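Local coordinates for protein succinate dehydrogenase subunit A (Mycolicibacterium smegmatis, PDB 7D6V) that houses the FAD of a mycobacterial succinate dehydrogenase and probably oxidises succinate to fumarate, handing the electrons on towards quinone, at residues I14-G18 with A19-A23; L408-A411 with G412-G416; N427-S430 with D431-V434. All coordinates share one frame; numbering follows the deposited sequence.

Contact 1: residues I14-G18 with A19-A23; sequences IGAGG and AGLRA. With FAD (flavin-adenine dinucleotide), chain D.
G17 and L21 set the first turn of a helix, with L21 N bonded to the carbonyl O of G17, the N-cap residue, at 2.9 Å and an N-H...O angle of 162°. One residue on, R22 N donates to G18 O at 3.0 Å. Ahead of the helix the chain swings through G15, whose phi of 132° suits a glycine, and G15 O then receives a CA-H...O contact from G20. A side chain on G20 would run into G15 O, so its absence lets the helix come close to the loop; at G15 the bare CA makes way for the ribose oxygen O4B of FAD.

L21 is the main side chain to reach back across the turn. Its CG stands anti to the carbonyl carbon (chi1 -68°), which lays CB and CG beside G17 O and sets CD2 against the methyl of A16, 3.6 Å from A16 CB. The cofactor occupies another side of the turn. I14 CG2 sits by the adenine, 3.5 Å from FAD C2A, and A16 N donates to the ribose hydroxyl FAD O3B over 3.2 Å. At the helix start A19 N makes a weak bond of 3.4 Å to phosphate oxygen FAD O1P, and G17 CA packs beside FAD O1A; the start of the helix thus faces the diphosphate and probably helps to offset its charge. G15, G17 and G20 fit the GxGxxG pattern of Rossmann-type dinucleotide-binding domains, of which the turn is a good example.

R22 bends at its second side-chain torsion and leads off to a salt bridge with E100. Strand 11-14 enters the turn with I14 bonded through its backbone to V206 of strand 204-206, while helix 18-30 leaves it with A19 lying on L432 of helix 427-448.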
loop_
_atom_site.group_PDB
_atom_site.type_symbol
_atom_site.label_atom_id
_atom_site.label_comp_id
_atom_site.label_asym_id
_atom_site.label_seq_id
_atom_site.Cartn_x
_atom_site.Cartn_y
_atom_site.Cartn_z
ATOM N N ILE A 14 -16.812 -9.482 12.137
ATOM C CA ILE A 14 -16.210 -8.371 12.869
ATOM C C ILE A 14 -14.761 -8.262 12.404
ATOM O O ILE A 14 -13.837 -8.738 13.053
ATOM C CB ILE A 14 -16.320 -8.566 14.380
ATOM C CG1 ILE A 14 -17.772 -8.838 14.772
ATOM C CG2 ILE A 14 -15.804 -7.348 15.118
ATOM C CD1 ILE A 14 -17.975 -9.022 16.251
ATOM N N GLY A 15 -14.550 -7.570 11.293
ATOM C CA GLY A 15 -13.203 -7.429 10.783
ATOM C C GLY A 15 -13.094 -7.734 9.309
ATOM O O GLY A 15 -13.640 -8.733 8.836
ATOM N N ALA A 16 -12.386 -6.886 8.568
ATOM C CA ALA A 16 -12.232 -7.063 7.129
ATOM C C ALA A 16 -10.750 -7.218 6.824
ATOM O O ALA A 16 -10.077 -6.275 6.411
ATOM C CB ALA A 16 -12.838 -5.894 6.377
ATOM N N GLY A 17 -10.258 -8.437 6.997
ATOM C CA GLY A 17 -8.947 -8.825 6.533
ATOM C C GLY A 17 -9.141 -9.960 5.558
ATOM O O GLY A 17 -10.237 -10.111 5.013
ATOM N N GLY A 18 -8.116 -10.781 5.342
ATOM C CA GLY A 18 -8.297 -11.925 4.466
ATOM C C GLY A 18 -9.382 -12.860 4.967
ATOM O O GLY A 18 -10.306 -13.215 4.228
ATOM N N ALA A 19 -9.308 -13.229 6.247
ATOM C CA ALA A 19 -10.266 -14.174 6.810
ATOM C C ALA A 19 -11.675 -13.601 6.796
ATOM O O ALA A 19 -12.624 -14.262 6.357
ATOM C CB ALA A 19 -9.848 -14.552 8.229
ATOM N N GLY A 20 -11.825 -12.357 7.251
ATOM C CA GLY A 20 -13.145 -11.760 7.320
ATOM C C GLY A 20 -13.777 -11.570 5.956
ATOM O O GLY A 20 -14.954 -11.875 5.762
ATOM N N LEU A 21 -13.005 -11.071 4.990
ATOM C CA LEU A 21 -13.563 -10.850 3.661
ATOM C C LEU A 21 -13.899 -12.165 2.969
ATOM O O LEU A 21 -14.930 -12.265 2.290
ATOM C CB LEU A 21 -12.600 -10.013 2.823
ATOM C CG LEU A 21 -12.451 -8.571 3.313
ATOM C CD1 LEU A 21 -11.662 -7.730 2.333
ATOM C CD2 LEU A 21 -13.813 -7.957 3.567
ATOM N N ARG A 22 -13.057 -13.190 3.133
ATOM C CA ARG A 22 -13.377 -14.488 2.552
ATOM C C ARG A 22 -14.643 -15.068 3.172
ATOM O O ARG A 22 -15.484 -15.645 2.468
ATOM C CB ARG A 22 -12.194 -15.442 2.727
ATOM C CG ARG A 22 -12.229 -16.655 1.818
ATOM C CD ARG A 22 -12.518 -16.252 0.388
ATOM N NE ARG A 22 -12.781 -17.402 -0.469
ATOM C CZ ARG A 22 -13.985 -17.913 -0.686
ATOM N NH1 ARG A 22 -14.126 -18.959 -1.485
ATOM N NH2 ARG A 22 -15.049 -17.383 -0.106
ATOM N N ALA A 23 -14.804 -14.906 4.489
ATOM C CA ALA A 23 -16.021 -15.363 5.152
ATOM C C ALA A 23 -17.246 -14.622 4.637
ATOM O O ALA A 23 -18.311 -15.220 4.455
ATOM C CB ALA A 23 -15.892 -15.192 6.664
HETATM P PA FAD D . -6.351 -8.625 9.883
HETATM O O1A FAD D . -6.699 -8.505 8.446
HETATM O O2A FAD D . -4.980 -8.295 10.328
HETATM O O5B FAD D . -7.330 -7.649 10.682
HETATM C C5B FAD D . -8.491 -8.083 11.365
HETATM C C4B FAD D . -9.626 -7.101 11.128
HETATM O O4B FAD D . -10.487 -7.056 12.260
HETATM C C3B FAD D . -9.179 -5.676 10.907
HETATM O O3B FAD D . -9.945 -5.159 9.829
HETATM C C2B FAD D . -9.584 -4.951 12.164
HETATM O O2B FAD D . -9.884 -3.580 11.936
HETATM C C1B FAD D . -10.813 -5.710 12.568
HETATM N N9A FAD D . -11.088 -5.554 14.004
HETATM C C8A FAD D . -10.269 -5.859 15.009
HETATM N N7A FAD D . -10.846 -5.592 16.194
HETATM C C5A FAD D . -12.064 -5.099 15.947
HETATM C C6A FAD D . -13.202 -4.612 16.741
HETATM N N6A FAD D . -13.162 -4.593 18.082
HETATM N N1A FAD D . -14.285 -4.184 16.082
HETATM C C2A FAD D . -14.360 -4.197 14.749
HETATM N N3A FAD D . -13.368 -4.622 13.971
HETATM C C4A FAD D . -12.218 -5.078 14.501
HETATM N N1 FAD D . 2.006 -13.851 7.224
HETATM C C2 FAD D . 2.490 -14.537 6.169
HETATM O O2 FAD D . 2.025 -15.655 5.931
HETATM N N3 FAD D . 3.448 -14.070 5.369
HETATM C C4 FAD D . 4.004 -12.881 5.561
HETATM O O4 FAD D . 4.892 -12.468 4.804
HETATM C C4X FAD D . 3.542 -12.059 6.691
HETATM N N5 FAD D . 4.060 -10.847 6.941
HETATM C C5X FAD D . 3.612 -10.121 7.977
HETATM C C6 FAD D . 4.156 -8.871 8.219
HETATM C C7 FAD D . 3.705 -8.118 9.285
HETATM C C7M FAD D . 4.287 -6.763 9.559
HETATM C C8 FAD D . 2.643 -8.648 10.165
HETATM C C8M FAD D . 2.152 -7.830 11.323
HETATM C C9 FAD D . 2.093 -9.893 9.928
HETATM C C9A FAD D . 2.545 -10.646 8.864
HETATM N N10 FAD D . 1.994 -11.907 8.623
HETATM C C10 FAD D . 2.479 -12.633 7.532
HETATM C "C1'" FAD D . 0.934 -12.442 9.469
HETATM C "C2'" FAD D . -0.402 -12.321 8.744
HETATM O "O2'" FAD D . -0.440 -11.117 7.982
HETATM C "C3'" FAD D . -1.579 -12.273 9.701
HETATM O "O3'" FAD D . -1.661 -13.518 10.381
HETATM C "C4'" FAD D . -2.877 -12.046 8.943
HETATM O "O4'" FAD D . -2.822 -10.801 8.262
HETATM C "C5'" FAD D . -4.087 -12.029 9.856
HETATM O "O5'" FAD D . -5.198 -11.605 9.081
HETATM P P FAD D . -6.672 -11.487 9.673
HETATM O O1P FAD D . -7.602 -11.408 8.515
HETATM O O2P FAD D . -6.889 -12.551 10.688
HETATM O O3P FAD D . -6.687 -10.083 10.459
#

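Contact 2: residues L408-A411 with G412-G416; sequences LFAA and GECSG. With FAD (flavin-adenine dinucleotide), chain D.
C414 and A411 meet because the sulfur of C414 lies between its own backbone N and carbonyl carbon (chi1 74°), folded back over the preceding chain, with SG 3.4 Å from A411 O. The same atom touches A410 CB at 4.2 Å. E413 turns the other way: its CG is anti to the backbone N (chi1 -167°) and the chain runs on extended, carrying the carboxylate along the ribityl part of FAD.

No hydrogen bond joins 408-411 to 412-416; across the bend there are small van der Waals contacts, and I394 of strand 383-395 packs on both A410 and C414. S415 N bonds to G412 O at 3.2 Å, and the turn so formed brings S415 CB to 3.9 Å from A411 CA. G412, with its positive phi, lies at the corner where the chain turns aside.

Beyond the corner the cofactor is gripped twice by one residue. E413 N donates to phosphate oxygen FAD O2P over 3.2 Å, nearly straight at 167°, while E413 OE1 accepts a weak bond of 3.3 Å from the ribityl hydroxyl FAD O3'. Backbone and side chain therefore reach neighbouring parts of the chain that links diphosphate to flavin. The second carboxylate oxygen, OE2, has a weak partner of its own in V390 N of strand 383-395, which helps to fix the rotation of the group.

The arrangement belongs to the FAD-binding domain of the succinate dehydrogenase and fumarate reductase flavoproteins: the chain leaving edge strand 408-409 runs on through A410 and A411 towards the diphosphate, and the turn puts an amide on it and a glutamate beside the ribityl chain.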
loop_
_atom_site.group_PDB
_atom_site.type_symbol
_atom_site.label_atom_id
_atom_site.label_comp_id
_atom_site.label_asym_id
_atom_site.label_seq_id
_atom_site.Cartn_x
_atom_site.Cartn_y
_atom_site.Cartn_z
ATOM N N LEU A 408 -21.119 -18.751 17.541
ATOM C CA LEU A 408 -19.930 -17.929 17.389
ATOM C C LEU A 408 -18.923 -18.655 16.510
ATOM O O LEU A 408 -18.795 -19.877 16.585
ATOM C CB LEU A 408 -19.308 -17.613 18.752
ATOM C CG LEU A 408 -18.087 -16.696 18.782
ATOM C CD1 LEU A 408 -18.394 -15.371 18.115
ATOM C CD2 LEU A 408 -17.628 -16.482 20.208
ATOM N N PHE A 409 -18.232 -17.903 15.659
ATOM C CA PHE A 409 -17.293 -18.471 14.703
ATOM C C PHE A 409 -16.056 -17.587 14.641
ATOM O O PHE A 409 -16.127 -16.384 14.895
ATOM C CB PHE A 409 -17.946 -18.619 13.319
ATOM C CG PHE A 409 -19.161 -19.507 13.320
ATOM C CD1 PHE A 409 -19.044 -20.870 13.118
ATOM C CD2 PHE A 409 -20.418 -18.979 13.540
ATOM C CE1 PHE A 409 -20.153 -21.683 13.132
ATOM C CE2 PHE A 409 -21.528 -19.788 13.558
ATOM C CZ PHE A 409 -21.396 -21.141 13.353
ATOM N N ALA A 410 -14.915 -18.193 14.319
ATOM C CA ALA A 410 -13.653 -17.464 14.331
ATOM C C ALA A 410 -12.710 -18.027 13.280
ATOM O O ALA A 410 -12.734 -19.221 12.979
ATOM C CB ALA A 410 -12.989 -17.514 15.710
ATOM N N ALA A 411 -11.870 -17.150 12.735
ATOM C CA ALA A 411 -10.903 -17.527 11.715
ATOM C C ALA A 411 -9.771 -16.511 11.708
ATOM O O ALA A 411 -9.935 -15.372 12.145
ATOM C CB ALA A 411 -11.553 -17.619 10.332
ATOM N N GLY A 412 -8.615 -16.942 11.212
ATOM C CA GLY A 412 -7.480 -16.051 11.079
ATOM C C GLY A 412 -6.521 -16.083 12.248
ATOM O O GLY A 412 -6.342 -17.125 12.882
ATOM N N GLU A 413 -5.894 -14.942 12.546
ATOM C CA GLU A 413 -4.938 -14.888 13.645
ATOM C C GLU A 413 -5.621 -15.000 15.001
ATOM O O GLU A 413 -5.034 -15.542 15.943
ATOM C CB GLU A 413 -4.116 -13.603 13.576
ATOM C CG GLU A 413 -2.904 -13.616 14.489
ATOM C CD GLU A 413 -1.947 -12.481 14.211
ATOM O OE1 GLU A 413 -2.118 -11.795 13.186
ATOM O OE2 GLU A 413 -1.019 -12.278 15.018
ATOM N N CYS A 414 -6.849 -14.497 15.124
ATOM C CA CYS A 414 -7.582 -14.634 16.377
ATOM C C CYS A 414 -7.973 -16.075 16.664
ATOM O O CYS A 414 -8.351 -16.382 17.798
ATOM C CB CYS A 414 -8.830 -13.750 16.361
ATOM S SG CYS A 414 -10.175 -14.361 15.333
ATOM N N SER A 415 -7.902 -16.953 15.669
ATOM C CA SER A 415 -8.161 -18.367 15.854
ATOM C C SER A 415 -6.918 -19.072 16.393
ATOM O O SER A 415 -5.789 -18.599 16.250
ATOM C CB SER A 415 -8.597 -19.002 14.535
ATOM O OG SER A 415 -9.044 -20.327 14.730
ATOM N N GLY A 416 -7.141 -20.219 17.018
ATOM C CA GLY A 416 -6.056 -21.006 17.567
ATOM C C GLY A 416 -6.177 -22.464 17.173
ATOM O O GLY A 416 -7.272 -23.000 17.017
HETATM P PA FAD D . -6.351 -8.625 9.883
HETATM O O1A FAD D . -6.699 -8.505 8.446
HETATM O O2A FAD D . -4.980 -8.295 10.328
HETATM O O5B FAD D . -7.330 -7.649 10.682
HETATM C C5B FAD D . -8.491 -8.083 11.365
HETATM C C4B FAD D . -9.626 -7.101 11.128
HETATM O O4B FAD D . -10.487 -7.056 12.260
HETATM C C3B FAD D . -9.179 -5.676 10.907
HETATM O O3B FAD D . -9.945 -5.159 9.829
HETATM C C2B FAD D . -9.584 -4.951 12.164
HETATM O O2B FAD D . -9.884 -3.580 11.936
HETATM C C1B FAD D . -10.813 -5.710 12.568
HETATM N N9A FAD D . -11.088 -5.554 14.004
HETATM C C8A FAD D . -10.269 -5.859 15.009
HETATM N N7A FAD D . -10.846 -5.592 16.194
HETATM C C5A FAD D . -12.064 -5.099 15.947
HETATM C C6A FAD D . -13.202 -4.612 16.741
HETATM N N6A FAD D . -13.162 -4.593 18.082
HETATM N N1A FAD D . -14.285 -4.184 16.082
HETATM C C2A FAD D . -14.360 -4.197 14.749
HETATM N N3A FAD D . -13.368 -4.622 13.971
HETATM C C4A FAD D . -12.218 -5.078 14.501
HETATM N N1 FAD D . 2.006 -13.851 7.224
HETATM C C2 FAD D . 2.490 -14.537 6.169
HETATM O O2 FAD D . 2.025 -15.655 5.931
HETATM N N3 FAD D . 3.448 -14.070 5.369
HETATM C C4 FAD D . 4.004 -12.881 5.561
HETATM O O4 FAD D . 4.892 -12.468 4.804
HETATM C C4X FAD D . 3.542 -12.059 6.691
HETATM N N5 FAD D . 4.060 -10.847 6.941
HETATM C C5X FAD D . 3.612 -10.121 7.977
HETATM C C6 FAD D . 4.156 -8.871 8.219
HETATM C C7 FAD D . 3.705 -8.118 9.285
HETATM C C7M FAD D . 4.287 -6.763 9.559
HETATM C C8 FAD D . 2.643 -8.648 10.165
HETATM C C8M FAD D . 2.152 -7.830 11.323
HETATM C C9 FAD D . 2.093 -9.893 9.928
HETATM C C9A FAD D . 2.545 -10.646 8.864
HETATM N N10 FAD D . 1.994 -11.907 8.623
HETATM C C10 FAD D . 2.479 -12.633 7.532
HETATM C "C1'" FAD D . 0.934 -12.442 9.469
HETATM C "C2'" FAD D . -0.402 -12.321 8.744
HETATM O "O2'" FAD D . -0.440 -11.117 7.982
HETATM C "C3'" FAD D . -1.579 -12.273 9.701
HETATM O "O3'" FAD D . -1.661 -13.518 10.381
HETATM C "C4'" FAD D . -2.877 -12.046 8.943
HETATM O "O4'" FAD D . -2.822 -10.801 8.262
HETATM C "C5'" FAD D . -4.087 -12.029 9.856
HETATM O "O5'" FAD D . -5.198 -11.605 9.081
HETATM P P FAD D . -6.672 -11.487 9.673
HETATM O O1P FAD D . -7.602 -11.408 8.515
HETATM O O2P FAD D . -6.889 -12.551 10.688
HETATM O O3P FAD D . -6.687 -10.083 10.459
#

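Contact 3: residues N427-S430 with D431-V434; sequences NSLS and DLLV. With FAD (flavin-adenine dinucleotide), chain D.
L432 folds back along its own helix from CB to its two methyls, and every step has a neighbour. CB lies against the carbonyl O of L429, three residues earlier, and CG rests beside S428 O. With CG anti to the carbonyl carbon (chi1 -61°), the branch points at the cofactor: CD1 meets FAD O5' at 3.4 Å and C4' a little farther off, whereas CD2 divides its contacts between S428 O and the same FAD O5', each 3.6 Å away. CD1 also touches the methyl CD2 of L429, at 4.3 Å, so that two leucines three residues apart form one apolar patch, L432 at the ribityl chain and L429 at the pyrimidine end of the flavin.

Three i to i+4 backbone bonds span the segments: D431 N donates to N427 O and L432 N to S428 O, both at 2.9 Å, and V434 N to S430 O with an N-H...O angle of 174°. As in related flavoproteins, this first turn of helix 427-448 faces the pyrimidine end of the isoalloxazine. S428 CB and L429 CG each come to 3.6 Å from FAD O2, and L429 N stands 3.5 Å from the same FAD O2. A helix start placed there would be expected to favour negative charge at the N1-C2-O2 edge of reduced flavin.

The polar ends have partners outside the two segments: N427 bonds to T74 and H70, S428 OG to R423, and S430 OG to H90 of helix 84-102. V434 CG2 lies 3.2 Å from S430 O, and the V434 side chain also touches E93 of that helix.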
loop_
_atom_site.group_PDB
_atom_site.type_symbol
_atom_site.label_atom_id
_atom_site.label_comp_id
_atom_site.label_asym_id
_atom_site.label_seq_id
_atom_site.Cartn_x
_atom_site.Cartn_y
_atom_site.Cartn_z
ATOM N N ASN A 427 2.013 -19.702 5.588
ATOM C CA ASN A 427 0.861 -20.495 5.996
ATOM C C ASN A 427 -0.269 -19.628 6.524
ATOM O O ASN A 427 -1.434 -20.024 6.439
ATOM C CB ASN A 427 1.272 -21.516 7.053
ATOM C CG ASN A 427 1.608 -22.866 6.465
ATOM O OD1 ASN A 427 1.663 -23.032 5.250
ATOM N ND2 ASN A 427 1.852 -23.839 7.329
ATOM N N SER A 428 0.043 -18.457 7.077
ATOM C CA SER A 428 -1.009 -17.608 7.624
ATOM C C SER A 428 -1.907 -17.051 6.529
ATOM O O SER A 428 -3.133 -17.017 6.685
ATOM C CB SER A 428 -0.402 -16.473 8.437
ATOM O OG SER A 428 0.578 -16.976 9.319
ATOM N N LEU A 429 -1.318 -16.601 5.420
ATOM C CA LEU A 429 -2.109 -15.995 4.356
ATOM C C LEU A 429 -3.080 -16.995 3.740
ATOM O O LEU A 429 -4.229 -16.651 3.446
ATOM C CB LEU A 429 -1.189 -15.401 3.292
ATOM C CG LEU A 429 -0.376 -14.172 3.701
ATOM C CD1 LEU A 429 0.427 -13.645 2.527
ATOM C CD2 LEU A 429 -1.288 -13.089 4.244
ATOM N N SER A 430 -2.639 -18.235 3.530
ATOM C CA SER A 430 -3.534 -19.256 2.996
ATOM C C SER A 430 -4.511 -19.769 4.049
ATOM O O SER A 430 -5.638 -20.154 3.710
ATOM C CB SER A 430 -2.717 -20.406 2.404
ATOM O OG SER A 430 -1.856 -20.976 3.370
ATOM N N ASP A 431 -4.085 -19.799 5.315
ATOM C CA ASP A 431 -4.989 -20.068 6.427
ATOM C C ASP A 431 -6.168 -19.106 6.381
ATOM O O ASP A 431 -7.323 -19.507 6.566
ATOM C CB ASP A 431 -4.192 -19.953 7.740
ATOM C CG ASP A 431 -5.057 -19.926 9.015
ATOM O OD1 ASP A 431 -4.478 -20.162 10.094
ATOM O OD2 ASP A 431 -6.277 -19.678 8.990
ATOM N N LEU A 432 -5.885 -17.827 6.126
ATOM C CA LEU A 432 -6.945 -16.828 6.057
ATOM C C LEU A 432 -8.037 -17.256 5.089
ATOM O O LEU A 432 -9.211 -17.322 5.458
ATOM C CB LEU A 432 -6.373 -15.475 5.639
ATOM C CG LEU A 432 -5.329 -14.847 6.556
ATOM C CD1 LEU A 432 -5.092 -13.398 6.176
ATOM C CD2 LEU A 432 -5.737 -14.983 8.011
ATOM N N LEU A 433 -7.660 -17.610 3.861
ATOM C CA LEU A 433 -8.655 -17.972 2.860
ATOM C C LEU A 433 -9.371 -19.264 3.232
ATOM O O LEU A 433 -10.609 -19.319 3.246
ATOM C CB LEU A 433 -7.991 -18.101 1.492
ATOM C CG LEU A 433 -7.096 -16.945 1.058
ATOM C CD1 LEU A 433 -6.281 -17.345 -0.153
ATOM C CD2 LEU A 433 -7.927 -15.715 0.764
ATOM N N VAL A 434 -8.605 -20.306 3.568
ATOM C CA VAL A 434 -9.199 -21.617 3.823
ATOM C C VAL A 434 -10.220 -21.527 4.950
ATOM O O VAL A 434 -11.388 -21.910 4.795
ATOM C CB VAL A 434 -8.098 -22.647 4.139
ATOM C CG1 VAL A 434 -8.702 -23.958 4.605
ATOM C CG2 VAL A 434 -7.222 -22.868 2.928
HETATM P PA FAD D . -6.351 -8.625 9.883
HETATM O O1A FAD D . -6.699 -8.505 8.446
HETATM O O2A FAD D . -4.980 -8.295 10.328
HETATM O O5B FAD D . -7.330 -7.649 10.682
HETATM C C5B FAD D . -8.491 -8.083 11.365
HETATM C C4B FAD D . -9.626 -7.101 11.128
HETATM O O4B FAD D . -10.487 -7.056 12.260
HETATM C C3B FAD D . -9.179 -5.676 10.907
HETATM O O3B FAD D . -9.945 -5.159 9.829
HETATM C C2B FAD D . -9.584 -4.951 12.164
HETATM O O2B FAD D . -9.884 -3.580 11.936
HETATM C C1B FAD D . -10.813 -5.710 12.568
HETATM N N9A FAD D . -11.088 -5.554 14.004
HETATM C C8A FAD D . -10.269 -5.859 15.009
HETATM N N7A FAD D . -10.846 -5.592 16.194
HETATM C C5A FAD D . -12.064 -5.099 15.947
HETATM C C6A FAD D . -13.202 -4.612 16.741
HETATM N N6A FAD D . -13.162 -4.593 18.082
HETATM N N1A FAD D . -14.285 -4.184 16.082
HETATM C C2A FAD D . -14.360 -4.197 14.749
HETATM N N3A FAD D . -13.368 -4.622 13.971
HETATM C C4A FAD D . -12.218 -5.078 14.501
HETATM N N1 FAD D . 2.006 -13.851 7.224
HETATM C C2 FAD D . 2.490 -14.537 6.169
HETATM O O2 FAD D . 2.025 -15.655 5.931
HETATM N N3 FAD D . 3.448 -14.070 5.369
HETATM C C4 FAD D . 4.004 -12.881 5.561
HETATM O O4 FAD D . 4.892 -12.468 4.804
HETATM C C4X FAD D . 3.542 -12.059 6.691
HETATM N N5 FAD D . 4.060 -10.847 6.941
HETATM C C5X FAD D . 3.612 -10.121 7.977
HETATM C C6 FAD D . 4.156 -8.871 8.219
HETATM C C7 FAD D . 3.705 -8.118 9.285
HETATM C C7M FAD D . 4.287 -6.763 9.559
HETATM C C8 FAD D . 2.643 -8.648 10.165
HETATM C C8M FAD D . 2.152 -7.830 11.323
HETATM C C9 FAD D . 2.093 -9.893 9.928
HETATM C C9A FAD D . 2.545 -10.646 8.864
HETATM N N10 FAD D . 1.994 -11.907 8.623
HETATM C C10 FAD D . 2.479 -12.633 7.532
HETATM C "C1'" FAD D . 0.934 -12.442 9.469
HETATM C "C2'" FAD D . -0.402 -12.321 8.744
HETATM O "O2'" FAD D . -0.440 -11.117 7.982
HETATM C "C3'" FAD D . -1.579 -12.273 9.701
HETATM O "O3'" FAD D . -1.661 -13.518 10.381
HETATM C "C4'" FAD D . -2.877 -12.046 8.943
HETATM O "O4'" FAD D . -2.822 -10.801 8.262
HETATM C "C5'" FAD D . -4.087 -12.029 9.856
HETATM O "O5'" FAD D . -5.198 -11.605 9.081
HETATM P P FAD D . -6.672 -11.487 9.673
HETATM O O1P FAD D . -7.602 -11.408 8.515
HETATM O O2P FAD D . -6.889 -12.551 10.688
HETATM O O3P FAD D . -6.687 -10.083 10.459
#

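How the contacts relate
From the N terminus, contact 1 comes first, turning strand 11-14 into helix 18-30. Almost four hundred residues later, contact 2 forms the bend between strand 408-409 and the short, weakly bonded strand at about 415-416, and contact 3 soon follows in the first turns of helix 427-448. The three lie in series, none nested in or crossing another, yet they converge on one FAD, their centres 10 to 12 Å apart. A19 CB packs on A411 and G412, tying contact 1 to contact 2, while L432 touches G18, A19 and G412 and so joins all three. The parallel sheet and two helices thereby share the cofactor, from adenine through diphosphate to flavin.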